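Local coordinates for protein mannitol dehydrogenase (Helicobacter pylori, PDB 3TWO) that probably catalyses the reversible, NADP(H)-dependent interconversion of cinnamyl alcohols and cinnamaldehydes, as a zinc-containing medium-chain alcohol dehydrogenase, at residues Val85-Lys96 with Ile136-Val146. Residues are numbered along the deposited sequence; the frame is centred on the assembly and turned at random.
With ZN (zinc ion), chain H.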
loop_
_atom_site.group_PDB
_atom_site.type_symbol
_atom_site.label_atom_id
_atom_site.label_comp_id
_atom_site.label_asym_id
_atom_site.label_seq_id
_atom_site.Cartn_x
_atom_site.Cartn_y
_atom_site.Cartn_z
ATOM N N VAL B 85 26.902 12.241 -27.051
ATOM C CA VAL B 85 26.159 10.981 -26.974
ATOM C C VAL B 85 25.122 11.059 -25.844
ATOM O O VAL B 85 25.445 11.414 -24.711
ATOM C CB VAL B 85 27.116 9.736 -26.848
ATOM C CG1 VAL B 85 26.286 8.495 -26.967
ATOM C CG2 VAL B 85 28.203 9.733 -27.982
ATOM N N VAL B 86 23.865 10.718 -26.148
ATOM C CA VAL B 86 22.794 11.026 -25.251
ATOM C C VAL B 86 21.699 9.992 -25.197
ATOM O O VAL B 86 21.569 9.175 -26.077
ATOM C CB VAL B 86 22.119 12.397 -25.658
ATOM C CG1 VAL B 86 23.077 13.545 -25.477
ATOM C CG2 VAL B 86 21.644 12.350 -27.092
ATOM N N GLY B 87 20.829 10.069 -24.191
ATOM C CA GLY B 87 19.673 9.183 -24.167
ATOM C C GLY B 87 18.410 9.952 -23.908
ATOM O O GLY B 87 18.446 11.070 -23.326
ATOM N N VAL B 88 17.283 9.375 -24.356
ATOM C CA VAL B 88 15.955 9.900 -24.072
ATOM C C VAL B 88 15.086 8.777 -23.490
ATOM O O VAL B 88 15.139 7.613 -23.972
ATOM C CB VAL B 88 15.303 10.525 -25.349
ATOM C CG1 VAL B 88 13.888 11.066 -25.068
ATOM C CG2 VAL B 88 16.215 11.615 -25.896
ATOM N N GLY B 89 14.273 9.146 -22.476
ATOM C CA GLY B 89 13.423 8.204 -21.778
ATOM C C GLY B 89 11.930 8.324 -22.097
ATOM O O GLY B 89 11.516 8.640 -23.232
ATOM N N CYS B 90 11.120 8.100 -21.060
ATOM C CA CYS B 90 9.659 8.068 -21.173
ATOM C C CYS B 90 8.925 9.393 -21.342
ATOM O O CYS B 90 7.705 9.370 -21.647
ATOM C CB CYS B 90 9.062 7.368 -19.928
ATOM S SG CYS B 90 9.642 5.669 -19.852
ATOM N N PHE B 91 9.595 10.528 -21.081
ATOM C CA PHE B 91 8.927 11.815 -21.332
ATOM C C PHE B 91 9.907 12.846 -21.880
ATOM O O PHE B 91 11.109 12.729 -21.639
ATOM C CB PHE B 91 8.178 12.356 -20.100
ATOM C CG PHE B 91 9.043 12.403 -18.873
ATOM C CD1 PHE B 91 9.834 13.508 -18.611
ATOM C CD2 PHE B 91 9.085 11.320 -17.994
ATOM C CE1 PHE B 91 10.658 13.550 -17.478
ATOM C CE2 PHE B 91 9.873 11.363 -16.861
ATOM C CZ PHE B 91 10.672 12.487 -16.614
ATOM N N VAL B 92 9.384 13.826 -22.617
ATOM C CA VAL B 92 10.197 14.780 -23.345
ATOM C C VAL B 92 9.898 16.234 -22.975
ATOM O O VAL B 92 10.484 17.178 -23.551
ATOM C CB VAL B 92 9.984 14.651 -24.876
ATOM C CG1 VAL B 92 10.425 13.325 -25.345
ATOM C CG2 VAL B 92 8.458 14.876 -25.256
ATOM N N ASN B 93 8.996 16.436 -22.042
ATOM C CA ASN B 93 8.625 17.808 -21.615
ATOM C C ASN B 93 7.703 17.760 -20.400
ATOM O O ASN B 93 7.138 16.682 -20.134
ATOM C CB ASN B 93 7.925 18.564 -22.744
ATOM C CG ASN B 93 8.386 20.021 -22.822
ATOM O OD1 ASN B 93 8.867 20.563 -21.836
ATOM N ND2 ASN B 93 8.344 20.617 -24.026
ATOM N N SER B 94 7.606 18.889 -19.655
ATOM C CA SER B 94 6.687 19.068 -18.525
ATOM C C SER B 94 6.549 20.561 -18.248
ATOM O O SER B 94 7.178 21.347 -18.930
ATOM C CB SER B 94 7.152 18.307 -17.261
ATOM O OG SER B 94 8.389 18.810 -16.752
ATOM N N CYS B 95 5.776 20.959 -17.231
ATOM C CA CYS B 95 5.348 22.380 -17.163
ATOM C C CYS B 95 6.470 23.216 -16.526
ATOM O O CYS B 95 6.580 24.403 -16.793
ATOM C CB CYS B 95 4.017 22.596 -16.396
ATOM S SG CYS B 95 4.244 22.637 -14.577
ATOM N N LYS B 96 7.307 22.557 -15.724
ATOM C CA LYS B 96 8.498 23.190 -15.133
ATOM C C LYS B 96 8.066 24.228 -14.088
ATOM O O LYS B 96 8.868 25.032 -13.651
ATOM C CB LYS B 96 9.424 23.859 -16.189
ATOM C CG LYS B 96 9.750 23.053 -17.480
ATOM C CD LYS B 96 10.520 23.959 -18.484
ATOM C CE LYS B 96 10.665 23.363 -19.897
ATOM N NZ LYS B 96 9.296 22.948 -20.459
ATOM N N ILE B 136 14.595 12.381 -33.190
ATOM C CA ILE B 136 13.633 12.892 -32.228
ATOM C C ILE B 136 14.126 14.289 -31.831
ATOM O O ILE B 136 15.376 14.560 -31.861
ATOM C CB ILE B 136 13.444 11.954 -30.994
ATOM C CG1 ILE B 136 12.174 12.331 -30.223
ATOM C CG2 ILE B 136 14.657 11.959 -30.061
ATOM C CD1 ILE B 136 11.804 11.380 -29.133
ATOM N N VAL B 137 13.176 15.187 -31.538
ATOM C CA VAL B 137 13.491 16.583 -31.151
ATOM C C VAL B 137 13.052 16.768 -29.695
ATOM O O VAL B 137 11.868 16.629 -29.412
ATOM C CB VAL B 137 12.752 17.643 -32.085
ATOM C CG1 VAL B 137 13.128 19.083 -31.719
ATOM C CG2 VAL B 137 13.072 17.389 -33.555
ATOM N N VAL B 138 13.987 17.047 -28.784
ATOM C CA VAL B 138 13.699 17.072 -27.358
ATOM C C VAL B 138 14.223 18.354 -26.691
ATOM O O VAL B 138 15.370 18.758 -26.959
ATOM C CB VAL B 138 14.324 15.833 -26.646
ATOM C CG1 VAL B 138 13.924 15.806 -25.180
ATOM C CG2 VAL B 138 13.897 14.533 -27.328
ATOM N N ASP B 139 13.377 18.992 -25.850
ATOM C CA ASP B 139 13.821 20.111 -24.978
ATOM C C ASP B 139 15.065 19.629 -24.166
ATOM O O ASP B 139 15.055 18.503 -23.633
ATOM C CB ASP B 139 12.704 20.525 -24.022
ATOM C CG ASP B 139 13.102 21.709 -23.114
ATOM O OD1 ASP B 139 13.928 21.507 -22.226
ATOM O OD2 ASP B 139 12.603 22.850 -23.292
ATOM N N GLU B 140 16.113 20.450 -24.122
ATOM C CA GLU B 140 17.413 20.025 -23.542
ATOM C C GLU B 140 17.395 19.555 -22.093
ATOM O O GLU B 140 18.328 18.832 -21.680
ATOM C CB GLU B 140 18.492 21.116 -23.677
ATOM C CG GLU B 140 18.059 22.458 -23.139
ATOM C CD GLU B 140 19.218 23.372 -22.822
ATOM O OE1 GLU B 140 18.955 24.471 -22.264
ATOM O OE2 GLU B 140 20.376 22.990 -23.112
ATOM N N ASN B 141 16.364 19.960 -21.339
ATOM C CA ASN B 141 16.220 19.580 -19.906
ATOM C C ASN B 141 15.677 18.188 -19.659
ATOM O O ASN B 141 15.506 17.802 -18.516
ATOM C CB ASN B 141 15.397 20.613 -19.146
ATOM C CG ASN B 141 16.019 21.984 -19.262
ATOM O OD1 ASN B 141 16.964 22.303 -18.558
ATOM N ND2 ASN B 141 15.548 22.776 -20.243
ATOM N N TYR B 142 15.386 17.476 -20.759
ATOM C CA TYR B 142 14.825 16.110 -20.763
ATOM C C TYR B 142 15.761 15.152 -21.504
ATOM O O TYR B 142 15.375 14.034 -21.867
ATOM C CB TYR B 142 13.413 16.141 -21.405
ATOM C CG TYR B 142 12.552 17.059 -20.610
ATOM C CD1 TYR B 142 12.563 18.454 -20.855
ATOM C CD2 TYR B 142 11.824 16.577 -19.504
ATOM C CE1 TYR B 142 11.840 19.330 -20.069
ATOM C CE2 TYR B 142 11.053 17.500 -18.703
ATOM C CZ TYR B 142 11.074 18.848 -19.012
ATOM O OH TYR B 142 10.330 19.754 -18.282
ATOM N N VAL B 143 17.002 15.574 -21.710
ATOM C CA VAL B 143 17.978 14.743 -22.421
ATOM C C VAL B 143 19.057 14.212 -21.439
ATOM O O VAL B 143 19.627 14.973 -20.640
ATOM C CB VAL B 143 18.602 15.541 -23.605
ATOM C CG1 VAL B 143 19.699 14.713 -24.310
ATOM C CG2 VAL B 143 17.493 15.963 -24.606
ATOM N N ILE B 144 19.365 12.929 -21.496
ATOM C CA ILE B 144 20.329 12.369 -20.557
ATOM C C ILE B 144 21.712 12.367 -21.223
ATOM O O ILE B 144 21.828 11.960 -22.382
ATOM C CB ILE B 144 19.885 10.903 -20.165
ATOM C CG1 ILE B 144 18.401 10.934 -19.656
ATOM C CG2 ILE B 144 20.949 10.183 -19.244
ATOM C CD1 ILE B 144 18.120 12.002 -18.570
ATOM N N SER B 145 22.750 12.775 -20.497
ATOM C CA SER B 145 24.092 12.755 -21.033
ATOM C C SER B 145 24.726 11.356 -20.874
ATOM O O SER B 145 24.597 10.722 -19.832
ATOM C CB SER B 145 24.921 13.773 -20.284
ATOM O OG SER B 145 26.234 13.513 -20.554
ATOM N N VAL B 146 25.361 10.850 -21.925
ATOM C CA VAL B 146 25.873 9.463 -21.893
ATOM C C VAL B 146 27.359 9.485 -22.250
ATOM O O VAL B 146 27.749 10.172 -23.221
ATOM C CB VAL B 146 25.142 8.570 -22.905
ATOM C CG1 VAL B 146 25.857 7.214 -23.064
ATOM C CG2 VAL B 146 23.654 8.388 -22.489
HETATM ZN ZN ZN H . 4.912 20.463 -13.901
#
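Gly87 and Ile144 form a hydrogen-bonded antiparallel pair in the GroES-like domain of this alcohol dehydrogenase, joining strand 85-88 to strand 144-145. The Gly87 N-H reaches Ile144 O at 2.8 Å, and Ile144 N returns a bond to Gly87 O. Two residues along, Val146 N donates to Val85 O, so the short ladder satisfies the N-H groups of Gly87, Ile144 and Val146 and the carbonyls of Val85, Gly87 and Ile144. On its other edge strand 85-88 bonds to strand 65-73, through Gly68 and Ile66. Val146 CG2 lies against Gly87 N, where no side chain intervenes. Val143, beta-branched like its partner, brings CG1 to within 3.6 Å of Val86 CB. Val88 and Val138 meet tip to tip through their CG2 methyls.

At the corner at Val92, the backbone of Val92 and Asn93 passes over one face of Tyr142. Asn93 CA sits above the centre of the phenol, a CH-pi contact 9° off the ring normal, while the Phe91 side chain crosses at about a right angle and the two rings meet edge to edge, Phe91 CD1 by Tyr142 CD2. The tyrosine CG lies anti to its own carbonyl carbon (chi1 -59°), which sends the ring across to this loop and its hydroxyl to Ser94 at the ring's edge. There Tyr142 OH and Ser94 OG share a short hydrogen bond of 2.6 Å.

Next to Ser94, Cys95 binds the zinc ion with Cys98, Cys101 and Cys109, so the tyrosine ties the start of this zinc-binding loop to the domain's beta framework. Asp139 OD1 closes an Asx turn by accepting from Asn141 N, and its syn lone pair takes Asn141 ND2. Lys96, long enough to fold back with a bend at chi4 (53°), gives its NZ to Ser94 O and, at 2.8 Å, to Asn93 OD1 in the amide carbonyl plane.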